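Local coordinates for protein agrobacterium tumefaciens DPS (Agrobacterium tumefaciens, PDB 1O9R) that protects DNA from oxidative damage without binding it, by oxidising ferrous iron and storing it as a ferric mineral inside a hollow dodecamer, at the interface of chains A and B and the interface of chains A and C. Sequence-based numbering; all coordinates share one arbitrary frame. Chains: chain A/B/C, Agrobacterium tumefaciens DPS.

Contact 1: the interface of chains A and B. Residues chain A 46, 48-50; chain B 50, 54, 157.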
loop_
_atom_site.group_PDB
_atom_site.type_symbol
_atom_site.label_atom_id
_atom_site.label_comp_id
_atom_site.label_asym_id
_atom_site.label_seq_id
_atom_site.Cartn_x
_atom_site.Cartn_y
_atom_site.Cartn_z
ATOM N N PRO A 46 -20.746 -16.370 -23.447
ATOM C CA PRO A 46 -20.539 -14.938 -23.547
ATOM C C PRO A 46 -20.290 -14.162 -22.261
ATOM O O PRO A 46 -19.645 -13.113 -22.305
ATOM C CB PRO A 46 -21.771 -14.457 -24.303
ATOM C CG PRO A 46 -22.246 -15.630 -25.074
ATOM C CD PRO A 46 -21.948 -16.852 -24.239
ATOM N N PHE A 48 -18.429 -15.318 -19.865
ATOM C CA PHE A 48 -17.323 -15.953 -19.181
ATOM C C PHE A 48 -16.566 -15.081 -18.178
ATOM O O PHE A 48 -16.445 -15.527 -17.036
ATOM C CB PHE A 48 -16.301 -16.468 -20.254
ATOM C CG PHE A 48 -15.061 -17.044 -19.596
ATOM C CD1 PHE A 48 -15.116 -18.353 -19.124
ATOM C CD2 PHE A 48 -13.891 -16.340 -19.472
ATOM C CE1 PHE A 48 -14.009 -18.921 -18.479
ATOM C CE2 PHE A 48 -12.783 -16.842 -18.853
ATOM C CZ PHE A 48 -12.858 -18.147 -18.354
ATOM N N ILE A 49 -15.924 -13.983 -18.609
ATOM C CA ILE A 49 -14.950 -13.415 -17.652
ATOM C C ILE A 49 -15.569 -12.924 -16.356
ATOM O O ILE A 49 -14.987 -13.148 -15.304
ATOM C CB ILE A 49 -14.045 -12.397 -18.383
ATOM C CG1 ILE A 49 -12.872 -12.013 -17.455
ATOM C CG2 ILE A 49 -14.787 -11.158 -18.802
ATOM C CD1 ILE A 49 -11.902 -13.150 -17.136
ATOM N N ALA A 50 -16.688 -12.215 -16.450
ATOM C CA ALA A 50 -17.202 -11.674 -15.162
ATOM C C ALA A 50 -17.684 -12.770 -14.240
ATOM O O ALA A 50 -17.478 -12.706 -13.017
ATOM C CB ALA A 50 -18.369 -10.729 -15.484
ATOM N N ALA B 50 -16.840 -5.937 -19.462
ATOM C CA ALA B 50 -15.994 -7.027 -19.041
ATOM C C ALA B 50 -14.944 -7.322 -20.095
ATOM O O ALA B 50 -13.767 -7.518 -19.718
ATOM C CB ALA B 50 -16.809 -8.301 -18.731
ATOM N N LEU B 54 -10.869 -6.672 -19.722
ATOM C CA LEU B 54 -9.991 -7.833 -19.867
ATOM C C LEU B 54 -8.900 -7.505 -20.869
ATOM O O LEU B 54 -7.724 -7.903 -20.680
ATOM C CB LEU B 54 -10.826 -9.059 -20.304
ATOM C CG LEU B 54 -10.004 -10.314 -20.594
ATOM C CD1 LEU B 54 -9.368 -10.811 -19.282
ATOM C CD2 LEU B 54 -10.882 -11.446 -21.112
ATOM N N HIS B 157 -15.325 -17.605 -24.420
ATOM C CA HIS B 157 -16.493 -16.794 -24.690
ATOM C C HIS B 157 -17.283 -17.335 -25.880
ATOM O O HIS B 157 -18.480 -16.953 -25.993
ATOM C CB HIS B 157 -16.079 -15.350 -25.008
ATOM C CG HIS B 157 -15.674 -14.544 -23.826
ATOM N ND1 HIS B 157 -14.410 -14.486 -23.273
ATOM C CD2 HIS B 157 -16.358 -13.672 -23.056
ATOM C CE1 HIS B 157 -14.363 -13.681 -22.230
ATOM N NE2 HIS B 157 -15.577 -13.150 -22.044
HETATM O O HOH W 1 -17.705 -11.537 -21.050
#
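B:His157 lays one face of its imidazole against A:Phe48 at the start of helix 48-75, in a contact between subunits of the ferritin-like Dps shell. The interface has no exact two-fold symmetry, unlike the two-fold interfaces where the ferroxidase centres lie. The methylene of A:Phe48 does the touching: CB stands above the middle of the imidazole, 3.8 Å from NE2 of B:His157, as a CH-pi contact. The phenyl ring stands steeply to the imidazole, its plane 70° from it, so that the rings form an edge-to-face pair, and the two side chains run nearly perpendicular. A:Phe48 CD2, an ortho carbon, approaches CE1 of B:His157 at 3.9 Å.

The rim of the imidazole is occupied as well. The gamma-methyl CG2 of A:Ile49 lies at its edge in the ring plane, and so does water 1, 2.8 Å from NE2 of B:His157. That water also stands 2.8 Å from the carbonyl O of A:Pro46, so it ties the imidazole to the loop just ahead of the helix and would restrain rotation of the ring.

A:Ile49 splits its two branches between different partners on chain B. With CG1 anti to the backbone N (chi1 -169°), its longer arm reaches CD1 of B:Leu54, where the terminal methyl A:Ile49 CD1 packs at 4.1 Å. CG2 instead meets the methyl CB of B:Ala50 at 3.5 Å, an apolar contact beside the histidine.

Contact 2: the interface of chains A and C. Residues chain A 72, 134-135; chain C 122, 125, 141, 144-145, 148.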
loop_
_atom_site.group_PDB
_atom_site.type_symbol
_atom_site.label_atom_id
_atom_site.label_comp_id
_atom_site.label_asym_id
_atom_site.label_seq_id
_atom_site.Cartn_x
_atom_site.Cartn_y
_atom_site.Cartn_z
ATOM N N ARG A 72 -13.988 -22.511 15.455
ATOM C CA ARG A 72 -14.934 -22.515 16.606
ATOM C C ARG A 72 -15.096 -23.906 17.149
ATOM O O ARG A 72 -15.224 -23.962 18.390
ATOM C CB ARG A 72 -16.259 -21.914 16.114
ATOM C CG ARG A 72 -17.261 -21.663 17.248
ATOM C CD ARG A 72 -16.633 -20.712 18.323
ATOM N NE ARG A 72 -17.724 -20.454 19.291
ATOM C CZ ARG A 72 -17.435 -19.882 20.472
ATOM N NH1 ARG A 72 -16.209 -19.527 20.802
ATOM N NH2 ARG A 72 -18.451 -19.626 21.336
ATOM N N PRO A 134 -24.466 -17.419 21.628
ATOM C CA PRO A 134 -24.555 -16.306 20.692
ATOM C C PRO A 134 -23.221 -16.054 20.005
ATOM O O PRO A 134 -23.286 -15.468 18.899
ATOM C CB PRO A 134 -25.006 -15.106 21.524
ATOM C CG PRO A 134 -25.021 -15.545 22.916
ATOM C CD PRO A 134 -24.750 -17.004 23.028
ATOM N N THR A 135 -22.077 -16.410 20.543
ATOM C CA THR A 135 -20.802 -16.213 19.857
ATOM C C THR A 135 -20.745 -17.049 18.593
ATOM O O THR A 135 -20.441 -16.602 17.474
ATOM C CB THR A 135 -19.635 -16.474 20.780
ATOM O OG1 THR A 135 -19.779 -15.469 21.824
ATOM C CG2 THR A 135 -18.287 -16.338 20.100
ATOM N N ARG C 122 -18.523 -13.352 27.785
ATOM C CA ARG C 122 -19.615 -14.226 27.339
ATOM C C ARG C 122 -20.890 -13.895 28.095
ATOM O O ARG C 122 -22.005 -13.800 27.534
ATOM C CB ARG C 122 -19.151 -15.675 27.552
ATOM C CG ARG C 122 -20.049 -16.770 26.967
ATOM C CD ARG C 122 -19.566 -18.187 27.320
ATOM N NE ARG C 122 -18.137 -18.301 27.596
ATOM C CZ ARG C 122 -17.246 -18.203 26.592
ATOM N NH1 ARG C 122 -17.681 -18.080 25.318
ATOM N NH2 ARG C 122 -15.959 -18.156 26.889
ATOM N N ILE C 125 -22.564 -10.493 27.016
ATOM C CA ILE C 125 -23.442 -10.541 25.862
ATOM C C ILE C 125 -24.893 -10.761 26.320
ATOM O O ILE C 125 -25.804 -10.046 25.904
ATOM C CB ILE C 125 -23.085 -11.710 24.936
ATOM C CG1 ILE C 125 -21.621 -11.544 24.392
ATOM C CG2 ILE C 125 -24.036 -11.784 23.717
ATOM C CD1 ILE C 125 -21.145 -12.834 23.690
ATOM N N THR C 141 -20.129 -9.375 21.654
ATOM C CA THR C 141 -19.995 -10.576 20.813
ATOM C C THR C 141 -18.741 -10.549 19.960
ATOM O O THR C 141 -18.047 -11.570 19.891
ATOM C CB THR C 141 -21.278 -10.702 19.981
ATOM O OG1 THR C 141 -22.407 -10.895 20.862
ATOM C CG2 THR C 141 -21.177 -11.964 19.113
ATOM N N SER C 144 -15.999 -11.273 22.301
ATOM C CA SER C 144 -16.008 -12.704 22.629
ATOM C C SER C 144 -15.366 -13.569 21.561
ATOM O O SER C 144 -14.643 -14.526 21.903
ATOM C CB SER C 144 -17.442 -13.102 22.934
ATOM O OG SER C 144 -17.540 -14.506 23.134
ATOM N N ARG C 145 -15.640 -13.220 20.300
ATOM C CA ARG C 145 -14.994 -14.050 19.251
ATOM C C ARG C 145 -13.482 -13.941 19.335
ATOM O O ARG C 145 -12.841 -15.026 19.229
ATOM C CB ARG C 145 -15.501 -13.547 17.905
ATOM C CG ARG C 145 -16.880 -14.147 17.650
ATOM C CD ARG C 145 -17.471 -13.853 16.331
ATOM N NE ARG C 145 -16.562 -14.238 15.229
ATOM C CZ ARG C 145 -16.878 -13.878 13.994
ATOM N NH1 ARG C 145 -17.953 -13.200 13.648
ATOM N NH2 ARG C 145 -15.949 -14.218 13.068
ATOM N N ASP C 148 -12.265 -15.765 22.763
ATOM C CA ASP C 148 -12.334 -17.230 22.695
ATOM C C ASP C 148 -11.272 -17.778 21.767
ATOM O O ASP C 148 -10.712 -18.862 22.038
ATOM C CB ASP C 148 -13.725 -17.692 22.275
ATOM C CG ASP C 148 -14.739 -17.648 23.392
ATOM O OD1 ASP C 148 -15.855 -18.140 23.134
ATOM O OD2 ASP C 148 -14.443 -17.161 24.515
#
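A:Arg72 and C:Asp148 form a salt bridge between subunits of the Dps shell, joining helix 48-75 of one ferritin-like chain to helix 134-156 of another across an interface without exact two-fold symmetry. From CB, the arm of A:Arg72 places CG opposite the main-chain nitrogen (chi1 -171°), turns at the CB-CG bond (chi2 58°), then runs extended through CD and NE. At the tip, NH1 of A:Arg72 lies against CB of C:Asp148 and donates a nearly straight hydrogen bond of 2.7 Å to OD1 of C:Asp148, on that oxygen's anti lone pair. NH2 of A:Arg72 comes 3.5 Å from the same OD1 of C:Asp148. The two flat groups are almost coplanar, 12° apart. Over one face of the guanidinium, toward its rim, sits the methyl CG2 of A:Thr135.

The syn lone pair of OD1 of C:Asp148 receives NH1 of C:Arg122 at 2.8 Å, while NH2 of C:Arg122 bonds OD2 of C:Asp148 at 3.0 Å. This end-on, two-nitrogen grip holds the carboxylate in position for A:Arg72. NH2 of A:Arg72 comes 4.3 Å from NH1 of C:Arg122, and the shared aspartate probably offsets both charges.

A:Thr135 uses its branches separately: its hydroxyl OG1 hydrogen-bonds OG of C:Ser144 at 2.8 Å, and CG2 packs on the methylene CG of C:Arg145 at 3.6 Å. Beside it, CG of A:Pro134 rests on the branch methyl CG2 of C:Ile125, 4.0 Å away.

About 42 Å separates the centres of the C-alpha atoms of contact 1 and contact 2, which join chain A to two different neighbours. Helix 48-75 of chain A serves both: its first residues take part in contact 1, and A:Arg72, near its other end, in contact 2. The helix thus spans the subunit from one partner to the next. Helix 134-156 supplies residues of both chains to contact 2, and B:His157 of contact 1 comes just after that helix in chain B. Because every subunit carries both sides of each contact, repeats of the two would help close the hollow shell that houses the iron mineral.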